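PDB 4C2L: endo-xylogalacturonan hydrolase A from Aspergillus tubingensis, which hydrolyses xylogalacturonan, the xylose-substituted galacturonan of the hairy regions of pectin, and needs that xylose substitution for activity. Local coordinates for residues Thr134-Thr139 and Leu144-Leu149; Asn159-Lys162 and Asn167-Phe170; Phe191-Gly194 and Thr200-Glu203; Val213-Ser218 and Ile251-Ala256. All coordinates share one frame; numbering follows the deposited sequence.

Contact 1. Residues Thr134-Thr139 and Leu144-Leu149; sequences TLLYIT and LEISGL
I138 meets two residues of 144-149 at once, and its two branches divide the work. Its CG2 passes alongside L144 CD1 at 3.3 Å, tighter than usual for two methyl carbons, as the two side chains run past each other in opposite directions. The other branch ends in CD1, which meets I146 CD1 tip to tip at 4.0 Å. One residue pair further along, L136 slides past I146 and lays CD2 beside I146 CG2, 3.9 Å away, with I146 CG1 at a similar distance. The leucine reaches this spot because its CG stands anti to the backbone N (chi1 -180°).

Behind this first shell, strand 159-162 flanks L136 through N159, and F170 and V168 of strand 168-176 lean on I138, I146 and L144. On the outward side of 144-149, S147 OG donates to E145 OE2 at 2.5 Å, from the syn side but 33° out of the carboxylate plane.

The two segments lie on facing walls of the parallel beta-helix seen in glycoside hydrolase family 28, joined by a short turn. Between them the contact is purely aliphatic and rests on methyl packing, with one pair pressed unusually close, while backbone bonds to neighbouring strands hold the walls.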
loop_
_atom_site.group_PDB
_atom_site.type_symbol
_atom_site.label_atom_id
_atom_site.label_comp_id
_atom_site.label_asym_id
_atom_site.label_seq_id
_atom_site.Cartn_x
_atom_site.Cartn_y
_atom_site.Cartn_z
ATOM N N THR A 134 -3.770 5.518 -10.115
ATOM C CA THR A 134 -3.357 5.708 -8.713
ATOM C C THR A 134 -3.609 7.142 -8.308
ATOM O O THR A 134 -3.377 8.060 -9.105
ATOM C CB THR A 134 -1.862 5.383 -8.611
ATOM O OG1 THR A 134 -1.731 3.990 -8.903
ATOM C CG2 THR A 134 -1.260 5.734 -7.215
ATOM N N LEU A 135 -4.081 7.343 -7.076
ATOM C CA LEU A 135 -4.457 8.689 -6.633
ATOM C C LEU A 135 -3.239 9.619 -6.492
ATOM O O LEU A 135 -3.257 10.737 -7.044
ATOM C CB LEU A 135 -5.243 8.609 -5.307
ATOM C CG LEU A 135 -5.583 9.956 -4.684
ATOM C CD1 LEU A 135 -6.580 10.695 -5.576
ATOM C CD2 LEU A 135 -6.171 9.714 -3.302
ATOM N N LEU A 136 -2.205 9.185 -5.751
ATOM C CA LEU A 136 -0.969 9.965 -5.587
ATOM C C LEU A 136 0.188 9.084 -6.047
ATOM O O LEU A 136 0.536 8.082 -5.396
ATOM C CB LEU A 136 -0.771 10.383 -4.121
ATOM C CG LEU A 136 0.490 11.214 -3.835
ATOM C CD1 LEU A 136 0.549 12.476 -4.707
ATOM C CD2 LEU A 136 0.496 11.595 -2.365
ATOM N N TYR A 137 0.761 9.449 -7.182
ATOM C CA TYR A 137 1.718 8.598 -7.863
ATOM C C TYR A 137 3.056 9.320 -7.896
ATOM O O TYR A 137 3.222 10.344 -8.587
ATOM C CB TYR A 137 1.209 8.329 -9.283
ATOM C CG TYR A 137 2.054 7.389 -10.094
ATOM C CD1 TYR A 137 1.809 6.009 -10.070
ATOM C CD2 TYR A 137 3.062 7.873 -10.932
ATOM C CE1 TYR A 137 2.576 5.132 -10.824
ATOM C CE2 TYR A 137 3.834 7.000 -11.700
ATOM C CZ TYR A 137 3.577 5.637 -11.638
ATOM O OH TYR A 137 4.310 4.753 -12.390
ATOM N N ILE A 138 4.001 8.806 -7.116
ATOM C CA ILE A 138 5.317 9.428 -6.982
ATOM C C ILE A 138 6.319 8.548 -7.726
ATOM O O ILE A 138 6.411 7.337 -7.474
ATOM C CB ILE A 138 5.707 9.541 -5.484
ATOM C CG1 ILE A 138 4.852 10.583 -4.788
ATOM C CG2 ILE A 138 7.193 9.889 -5.311
ATOM C CD1 ILE A 138 4.770 10.366 -3.282
ATOM N N THR A 139 7.059 9.140 -8.663
ATOM C CA THR A 139 8.068 8.378 -9.370
ATOM C C THR A 139 9.328 9.208 -9.486
ATOM O O THR A 139 9.278 10.351 -9.945
ATOM C CB THR A 139 7.581 7.868 -10.742
ATOM O OG1 THR A 139 8.638 7.126 -11.356
ATOM C CG2 THR A 139 7.121 9.016 -11.655
ATOM N N LEU A 144 10.358 14.262 -0.437
ATOM C CA LEU A 144 8.935 14.493 -0.589
ATOM C C LEU A 144 8.263 14.195 0.732
ATOM O O LEU A 144 8.533 13.166 1.350
ATOM C CB LEU A 144 8.360 13.582 -1.674
ATOM C CG LEU A 144 9.163 13.582 -2.990
ATOM C CD1 LEU A 144 8.761 12.434 -3.891
ATOM C CD2 LEU A 144 9.012 14.906 -3.714
ATOM N N GLU A 145 7.379 15.092 1.150
ATOM C CA GLU A 145 6.700 14.952 2.429
ATOM C C GLU A 145 5.200 15.109 2.176
ATOM O O GLU A 145 4.770 16.091 1.558
ATOM C CB GLU A 145 7.242 16.020 3.396
ATOM C CG GLU A 145 6.734 15.920 4.823
ATOM C CD GLU A 145 5.500 16.773 5.112
ATOM O OE1 GLU A 145 5.051 17.577 4.251
ATOM O OE2 GLU A 145 4.980 16.646 6.239
ATOM N N ILE A 146 4.425 14.117 2.610
ATOM C CA ILE A 146 2.983 14.083 2.427
ATOM C C ILE A 146 2.368 13.898 3.809
ATOM O O ILE A 146 2.587 12.877 4.456
ATOM C CB ILE A 146 2.538 12.925 1.500
ATOM C CG1 ILE A 146 3.310 12.963 0.168
ATOM C CG2 ILE A 146 1.034 12.985 1.227
ATOM C CD1 ILE A 146 4.640 12.239 0.232
ATOM N N SER A 147 1.572 14.865 4.264
ATOM C CA SER A 147 1.152 14.825 5.664
ATOM C C SER A 147 -0.129 15.567 5.993
ATOM O O SER A 147 -0.499 16.531 5.328
ATOM C CB SER A 147 2.273 15.374 6.547
ATOM O OG SER A 147 2.456 16.770 6.337
ATOM N N GLY A 148 -0.801 15.089 7.033
ATOM C CA GLY A 148 -1.891 15.799 7.658
ATOM C C GLY A 148 -3.228 15.722 6.977
ATOM O O GLY A 148 -4.211 16.265 7.481
ATOM N N LEU A 149 -3.307 15.030 5.851
ATOM C CA LEU A 149 -4.532 15.126 5.073
ATOM C C LEU A 149 -5.286 13.820 5.013
ATOM O O LEU A 149 -4.774 12.782 5.430
ATOM C CB LEU A 149 -4.231 15.684 3.683
ATOM C CG LEU A 149 -3.123 15.022 2.899
ATOM C CD1 LEU A 149 -3.711 13.787 2.230
ATOM C CD2 LEU A 149 -2.587 16.010 1.876
#

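Contact 2. Residues Asn159-Lys162 and Asn167-Phe170; sequences NSVK and NVVF
V161 and F170 make the main apolar contact. The valine methyl CG2 sits at the edge of the F170 ring, in its plane, 3.6 Å from CZ and 3.8 Å from CE1. CG2 also reaches V168 CG1 at 4.3 Å, a looser touch between branched side chains. The F170 side chain leaves its strand with CG anti to the carbonyl carbon (chi1 -63°), and this sends the far rim of the ring across to 159-162.

The polar contribution comes from N159, which slides past F170 in the opposite direction. Its OD1 lies 3.8 Å from F170 CE2, with the amide plane turned 55° from the ring. This is van der Waals contact; the amide finds its hydrogen bonds with other partners, OD1 with Q151 NE2 and ND2 with G190 O. Both polar atoms of a buried side chain are thus satisfied, and the two bonds should fix the rotation of the amide beside the ring.

Aromatic packing continues along the interior of the beta-helix, where F170 meets F191 edge-to-face. Strands 159-162 and 168-170 run nearly antiparallel, 166° between their directions, but they lie on facing walls of the beta-helix, within which neighbouring strands are parallel. Chemically, the interior here combines a hydrocarbon filling with one amide tied down by Q151 NE2 and G190 O.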
loop_
_atom_site.group_PDB
_atom_site.type_symbol
_atom_site.label_atom_id
_atom_site.label_comp_id
_atom_site.label_asym_id
_atom_site.label_seq_id
_atom_site.Cartn_x
_atom_site.Cartn_y
_atom_site.Cartn_z
ATOM N N ASN A 159 -1.593 5.464 -2.785
ATOM C CA ASN A 159 -0.261 6.052 -2.919
ATOM C C ASN A 159 0.691 5.026 -3.480
ATOM O O ASN A 159 0.693 3.867 -3.050
ATOM C CB ASN A 159 0.296 6.441 -1.535
ATOM C CG ASN A 159 -0.575 7.431 -0.824
ATOM O OD1 ASN A 159 -0.617 8.594 -1.198
ATOM N ND2 ASN A 159 -1.307 6.970 0.188
ATOM N N SER A 160 1.516 5.448 -4.431
ATOM C CA SER A 160 2.551 4.594 -4.989
ATOM C C SER A 160 3.873 5.367 -5.019
ATOM O O SER A 160 3.864 6.571 -5.293
ATOM C CB SER A 160 2.151 4.176 -6.403
ATOM O OG SER A 160 3.145 3.367 -6.993
ATOM N N VAL A 161 4.986 4.682 -4.765
ATOM C CA VAL A 161 6.301 5.306 -4.848
ATOM C C VAL A 161 7.156 4.353 -5.659
ATOM O O VAL A 161 7.253 3.160 -5.342
ATOM C CB VAL A 161 6.937 5.513 -3.450
ATOM C CG1 VAL A 161 8.322 6.145 -3.579
ATOM C CG2 VAL A 161 6.044 6.387 -2.573
ATOM N N LYS A 162 7.739 4.872 -6.733
ATOM C CA LYS A 162 8.636 4.072 -7.550
ATOM C C LYS A 162 9.640 4.967 -8.269
ATOM O O LYS A 162 9.853 6.109 -7.861
ATOM C CB LYS A 162 7.856 3.205 -8.527
ATOM C CG LYS A 162 7.143 3.977 -9.606
ATOM C CD LYS A 162 6.479 2.988 -10.562
ATOM C CE LYS A 162 5.263 2.367 -9.905
ATOM N NZ LYS A 162 4.777 1.236 -10.740
ATOM N N ASN A 167 13.955 9.380 0.052
ATOM C CA ASN A 167 13.568 10.273 1.153
ATOM C C ASN A 167 12.121 10.763 0.998
ATOM O O ASN A 167 11.868 11.954 0.744
ATOM C CB ASN A 167 14.505 11.492 1.279
ATOM C CG ASN A 167 15.979 11.113 1.358
ATOM O OD1 ASN A 167 16.355 10.146 2.025
ATOM N ND2 ASN A 167 16.828 11.899 0.696
ATOM N N VAL A 168 11.184 9.831 1.123
ATOM C CA VAL A 168 9.770 10.126 0.989
ATOM C C VAL A 168 9.126 9.806 2.331
ATOM O O VAL A 168 9.303 8.700 2.867
ATOM C CB VAL A 168 9.132 9.260 -0.107
ATOM C CG1 VAL A 168 7.649 9.579 -0.265
ATOM C CG2 VAL A 168 9.877 9.478 -1.424
ATOM N N VAL A 169 8.378 10.765 2.867
ATOM C CA VAL A 169 7.742 10.565 4.168
ATOM C C VAL A 169 6.245 10.827 4.097
ATOM O O VAL A 169 5.831 11.903 3.661
ATOM C CB VAL A 169 8.372 11.466 5.261
ATOM C CG1 VAL A 169 7.655 11.252 6.587
ATOM C CG2 VAL A 169 9.854 11.167 5.417
ATOM N N PHE A 170 5.452 9.843 4.527
ATOM C CA PHE A 170 3.998 9.973 4.645
ATOM C C PHE A 170 3.712 10.009 6.134
ATOM O O PHE A 170 4.072 9.074 6.847
ATOM C CB PHE A 170 3.281 8.753 4.053
ATOM C CG PHE A 170 3.508 8.552 2.575
ATOM C CD1 PHE A 170 4.579 7.784 2.124
ATOM C CD2 PHE A 170 2.633 9.090 1.640
ATOM C CE1 PHE A 170 4.782 7.562 0.759
ATOM C CE2 PHE A 170 2.832 8.888 0.268
ATOM C CZ PHE A 170 3.912 8.119 -0.170
#

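Contact 3. Residues Phe191-Gly194 and Thr200-Glu203; sequences FDIG and TITE
I201 carries most of this contact, lying flat over one face of the F191 ring. Two of its branches are used. CG2 sits above the far part of the ring, 4.0 Å from the centroid and 19° off the ring normal, a CH-pi contact displaced toward the CZ and CE1 rim. CD1 covers the near part, 3.7 Å from F191 CG and 3.8 Å from F191 CB. With CG1 anti to the carbonyl carbon (chi1 -64°) and the chain then extended (chi2 162°), the isoleucine spans the ring lengthwise, and the two side chains slide past each other in opposite directions.

Here the right-handed parallel beta-helix of family 28 passes from one PbH1 repeat to the next: 191-194 lies near the end of the first repeat, and 200-203 returns on the facing wall as part of the second. F191 and I201 therefore fill the interior between two facing walls joined by a short turn.

I193 adds a smaller touch, its CG1 meeting I201 CD1 tip to tip at 4.2 Å. Around the trio, F170 also touches I201, while V213 of the next turn packs on both F191 and I201. The F191 side chain lies about 11 Å from that of D210, the probable proton donor.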
loop_
_atom_site.group_PDB
_atom_site.type_symbol
_atom_site.label_atom_id
_atom_site.label_comp_id
_atom_site.label_asym_id
_atom_site.label_seq_id
_atom_site.Cartn_x
_atom_site.Cartn_y
_atom_site.Cartn_z
ATOM N N PHE A 191 -0.473 1.852 0.279
ATOM C CA PHE A 191 0.852 2.287 -0.169
ATOM C C PHE A 191 1.460 1.143 -0.929
ATOM O O PHE A 191 1.618 0.056 -0.378
ATOM C CB PHE A 191 1.768 2.603 1.034
ATOM C CG PHE A 191 1.205 3.627 1.956
ATOM C CD1 PHE A 191 0.309 3.261 2.956
ATOM C CD2 PHE A 191 1.538 4.967 1.803
ATOM C CE1 PHE A 191 -0.229 4.214 3.805
ATOM C CE2 PHE A 191 1.000 5.926 2.659
ATOM C CZ PHE A 191 0.112 5.543 3.652
ATOM N N ASP A 192 1.804 1.387 -2.195
ATOM C CA ASP A 192 2.539 0.411 -2.978
ATOM C C ASP A 192 3.931 0.994 -3.103
ATOM O O ASP A 192 4.124 1.973 -3.841
ATOM C CB ASP A 192 1.928 0.266 -4.375
ATOM C CG ASP A 192 0.734 -0.680 -4.415
ATOM O OD1 ASP A 192 0.353 -1.267 -3.388
ATOM O OD2 ASP A 192 0.188 -0.833 -5.512
ATOM N N ILE A 193 4.887 0.433 -2.363
ATOM C CA ILE A 193 6.235 1.003 -2.319
ATOM C C ILE A 193 7.150 0.144 -3.170
ATOM O O ILE A 193 7.453 -0.986 -2.802
ATOM C CB ILE A 193 6.759 1.119 -0.859
ATOM C CG1 ILE A 193 5.743 1.889 0.018
ATOM C CG2 ILE A 193 8.151 1.767 -0.838
ATOM C CD1 ILE A 193 5.439 3.311 -0.441
ATOM N N GLY A 194 7.535 0.673 -4.331
ATOM C CA GLY A 194 8.413 -0.028 -5.252
ATOM C C GLY A 194 9.815 0.551 -5.205
ATOM O O GLY A 194 10.342 0.843 -4.121
ATOM N N THR A 200 9.379 6.439 4.524
ATOM C CA THR A 200 8.812 6.274 5.860
ATOM C C THR A 200 7.308 6.519 5.817
ATOM O O THR A 200 6.837 7.478 5.188
ATOM C CB THR A 200 9.469 7.228 6.876
ATOM O OG1 THR A 200 10.868 6.925 6.977
ATOM C CG2 THR A 200 8.833 7.072 8.272
ATOM N N ILE A 201 6.569 5.643 6.483
ATOM C CA ILE A 201 5.122 5.766 6.592
ATOM C C ILE A 201 4.843 5.720 8.081
ATOM O O ILE A 201 5.178 4.737 8.736
ATOM C CB ILE A 201 4.403 4.587 5.898
ATOM C CG1 ILE A 201 4.692 4.602 4.400
ATOM C CG2 ILE A 201 2.889 4.658 6.142
ATOM C CD1 ILE A 201 4.404 3.287 3.711
ATOM N N THR A 202 4.245 6.781 8.620
ATOM C CA THR A 202 4.071 6.825 10.072
ATOM C C THR A 202 2.804 7.538 10.479
ATOM O O THR A 202 2.444 8.572 9.889
ATOM C CB THR A 202 5.316 7.431 10.772
ATOM O OG1 THR A 202 5.136 7.369 12.194
ATOM C CG2 THR A 202 5.542 8.894 10.345
ATOM N N GLU A 203 2.141 6.975 11.484
ATOM C CA GLU A 203 0.904 7.531 12.053
ATOM C C GLU A 203 -0.159 7.682 10.970
ATOM O O GLU A 203 -0.637 8.779 10.660
ATOM C CB GLU A 203 1.176 8.842 12.792
ATOM C CG GLU A 203 2.139 8.650 13.964
ATOM C CD GLU A 203 1.549 7.884 15.144
ATOM O OE1 GLU A 203 0.308 7.820 15.287
ATOM O OE2 GLU A 203 2.350 7.352 15.966
#

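Contact 4. Residues Val213-Ser218 and Ile251-Ala256; sequences VAFKPS and IYVTGA. With NAG (2-acetamido-2-deoxy-beta-D-glucopyranose), chain B; SO4 (sulfate ion), chain E.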
loop_
_atom_site.group_PDB
_atom_site.type_symbol
_atom_site.label_atom_id
_atom_site.label_comp_id
_atom_site.label_asym_id
_atom_site.label_seq_id
_atom_site.Cartn_x
_atom_site.Cartn_y
_atom_site.Cartn_z
ATOM N N VAL A 213 -0.029 -1.876 3.215
ATOM C CA VAL A 213 1.255 -1.468 2.637
ATOM C C VAL A 213 1.726 -2.685 1.877
ATOM O O VAL A 213 1.684 -3.800 2.414
ATOM C CB VAL A 213 2.301 -1.098 3.725
ATOM C CG1 VAL A 213 3.643 -0.740 3.072
ATOM C CG2 VAL A 213 1.807 0.062 4.595
ATOM N N ALA A 214 2.115 -2.489 0.613
ATOM C CA ALA A 214 2.695 -3.553 -0.172
ATOM C C ALA A 214 4.100 -3.146 -0.548
ATOM O O ALA A 214 4.321 -2.034 -1.059
ATOM C CB ALA A 214 1.863 -3.834 -1.420
ATOM N N PHE A 215 5.051 -4.024 -0.241
ATOM C CA PHE A 215 6.415 -3.804 -0.649
ATOM C C PHE A 215 6.641 -4.503 -1.966
ATOM O O PHE A 215 6.589 -5.741 -2.079
ATOM C CB PHE A 215 7.390 -4.257 0.432
ATOM C CG PHE A 215 7.069 -3.695 1.788
ATOM C CD1 PHE A 215 7.405 -2.382 2.106
ATOM C CD2 PHE A 215 6.391 -4.466 2.722
ATOM C CE1 PHE A 215 7.103 -1.850 3.360
ATOM C CE2 PHE A 215 6.082 -3.948 3.986
ATOM C CZ PHE A 215 6.424 -2.631 4.294
ATOM N N LYS A 216 6.868 -3.676 -2.972
ATOM C CA LYS A 216 6.962 -4.140 -4.343
ATOM C C LYS A 216 8.440 -4.235 -4.732
ATOM O O LYS A 216 9.305 -3.766 -3.984
ATOM C CB LYS A 216 6.209 -3.163 -5.245
ATOM C CG LYS A 216 4.733 -3.033 -4.873
ATOM C CD LYS A 216 4.017 -4.377 -5.035
ATOM C CE LYS A 216 2.493 -4.223 -5.097
ATOM N NZ LYS A 216 1.839 -5.563 -5.025
ATOM N N PRO A 217 8.729 -4.818 -5.907
ATOM C CA PRO A 217 10.120 -5.018 -6.325
ATOM C C PRO A 217 10.959 -3.753 -6.257
ATOM O O PRO A 217 10.496 -2.662 -6.629
ATOM C CB PRO A 217 9.966 -5.501 -7.769
ATOM C CG PRO A 217 8.714 -6.299 -7.715
ATOM C CD PRO A 217 7.792 -5.476 -6.839
ATOM N N SER A 218 12.186 -3.914 -5.770
ATOM C CA SER A 218 13.180 -2.845 -5.588
ATOM C C SER A 218 12.921 -1.865 -4.441
ATOM O O SER A 218 13.616 -0.849 -4.331
ATOM C CB SER A 218 13.509 -2.116 -6.906
ATOM O OG SER A 218 13.847 -3.074 -7.894
ATOM N N ILE A 251 13.497 -3.735 5.433
ATOM C CA ILE A 251 12.159 -3.226 5.747
ATOM C C ILE A 251 11.915 -3.370 7.238
ATOM O O ILE A 251 12.176 -4.440 7.809
ATOM C CB ILE A 251 11.084 -4.042 5.001
ATOM C CG1 ILE A 251 11.347 -4.125 3.472
ATOM C CG2 ILE A 251 9.674 -3.555 5.331
ATOM C CD1 ILE A 251 11.326 -2.804 2.738
ATOM N N TYR A 252 11.380 -2.318 7.865
ATOM C CA TYR A 252 11.058 -2.400 9.285
ATOM C C TYR A 252 9.645 -1.886 9.504
ATOM O O TYR A 252 9.346 -0.733 9.187
ATOM C CB TYR A 252 12.073 -1.600 10.109
ATOM C CG TYR A 252 11.802 -1.709 11.588
ATOM C CD1 TYR A 252 12.160 -2.863 12.291
ATOM C CD2 TYR A 252 11.147 -0.685 12.266
ATOM C CE1 TYR A 252 11.882 -2.987 13.652
ATOM C CE2 TYR A 252 10.872 -0.795 13.629
ATOM C CZ TYR A 252 11.232 -1.949 14.303
ATOM O OH TYR A 252 10.935 -2.074 15.647
ATOM N N VAL A 253 8.784 -2.740 10.038
ATOM C CA VAL A 253 7.389 -2.377 10.280
ATOM C C VAL A 253 7.114 -2.595 11.758
ATOM O O VAL A 253 7.320 -3.689 12.271
ATOM C CB VAL A 253 6.409 -3.238 9.481
ATOM C CG1 VAL A 253 4.976 -2.810 9.799
ATOM C CG2 VAL A 253 6.669 -3.109 7.979
ATOM N N THR A 254 6.655 -1.560 12.436
ATOM C CA THR A 254 6.325 -1.703 13.861
ATOM C C THR A 254 5.017 -0.993 14.202
ATOM O O THR A 254 4.672 0.014 13.585
ATOM C CB THR A 254 7.485 -1.214 14.759
ATOM O OG1 THR A 254 7.258 -1.633 16.121
ATOM C CG2 THR A 254 7.658 0.328 14.673
ATOM N N GLY A 255 4.293 -1.534 15.175
ATOM C CA GLY A 255 3.102 -0.865 15.711
ATOM C C GLY A 255 1.913 -0.896 14.774
ATOM O O GLY A 255 1.251 0.126 14.566
ATOM N N ALA A 256 1.637 -2.060 14.201
ATOM C CA ALA A 256 0.529 -2.197 13.257
ATOM C C ALA A 256 -0.693 -2.789 13.930
ATOM O O ALA A 256 -0.637 -3.876 14.511
ATOM C CB ALA A 256 0.929 -3.070 12.076
HETATM C C1 NAG B . 17.795 1.243 8.784
HETATM C C2 NAG B . 17.282 2.311 9.760
HETATM C C3 NAG B . 17.381 3.745 9.241
HETATM C C4 NAG B . 18.622 4.023 8.397
HETATM C C5 NAG B . 18.924 2.851 7.454
HETATM C C6 NAG B . 20.235 3.064 6.712
HETATM C C7 NAG B . 15.548 1.533 11.268
HETATM C C8 NAG B . 14.078 1.333 11.506
HETATM N N2 NAG B . 15.890 2.070 10.101
HETATM O O3 NAG B . 17.427 4.579 10.371
HETATM O O4 NAG B . 18.430 5.226 7.673
HETATM O O5 NAG B . 19.016 1.641 8.191
HETATM O O6 NAG B . 21.270 3.084 7.669
HETATM O O7 NAG B . 16.377 1.202 12.109
HETATM S S SO4 E . -0.226 -8.257 -6.356
HETATM O O1 SO4 E . -1.553 -8.383 -5.717
HETATM O O2 SO4 E . -0.046 -9.400 -7.287
HETATM O O3 SO4 E . 0.760 -8.255 -5.265
HETATM O O4 SO4 E . -0.170 -7.018 -7.151
#
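F215 turns one face of its ring to I251, and the isoleucine answers with a methyl group. I251 CG2 stands 3.7 Å from the ring centroid and 20° off the normal, a CH-pi contact shifted toward the rim so that its nearest ring atom is F215 CZ at 3.5 Å. I251 CD1 reaches back toward the root of the ring, 4.0 Å from F215 CD1. The torsion chi1 of -53° puts I251 CG2 anti to the backbone N and CG1 beside that nitrogen, which spreads the two branches along the ring. V253 crosses F215 obliquely and brings CG2 to within 3.7 Å of F215 CZ, so two methyls from alternate residues of one strand share the tip of the phenyl group.

V222 and V224, from strand 222-225 next to 246-259, and I235 also pack on F215, placing it in the interior of the beta-helix between the second and third PbH1 repeats. The outward-facing residues behave differently. Y252 turns away from F215 and takes an N-acetylglucosamine methyl, C8, against its CD2 at 3.6 Å; this sugar belongs to a glycan carried by the protein. On the other wall, K216 bends at chi2 and extends NZ to a sulfate, probably from the crystallisation liquor, 2.9 Å from O3 and with a weak bond to O4; NZ also bonds G238 O.

The chemistry thus splits by side of the wall: methyl groups against an aromatic face inside, and sugar and anion contacts outside.

How the contacts relate
All four contacts lie in the buried core, each bridging facing walls of the beta-helix, and they follow one another along its axis. One wall runs through strands 134-139, 159-162, 191-196 and 213-215, the other through 142-152, 168-176, 199-207, then 222-225 and 227-230, and 246-259, so contact 4 reaches one strand further along. Probable backbone hydrogen bonds tie neighbours together: I146 N to V169 O (2.8 Å) between contacts 1 and 2, V161 O to G194 N (2.7 Å) between 2 and 3, and I193 O to K216 N (2.8 Å) between 3 and 4. The filling changes from wholly aliphatic in contact 1 to a ring edge with a buried amide in contact 2, then methyl-over-face packing in contacts 3 and 4. Contact 4 alone includes glycan and sulfate neighbours.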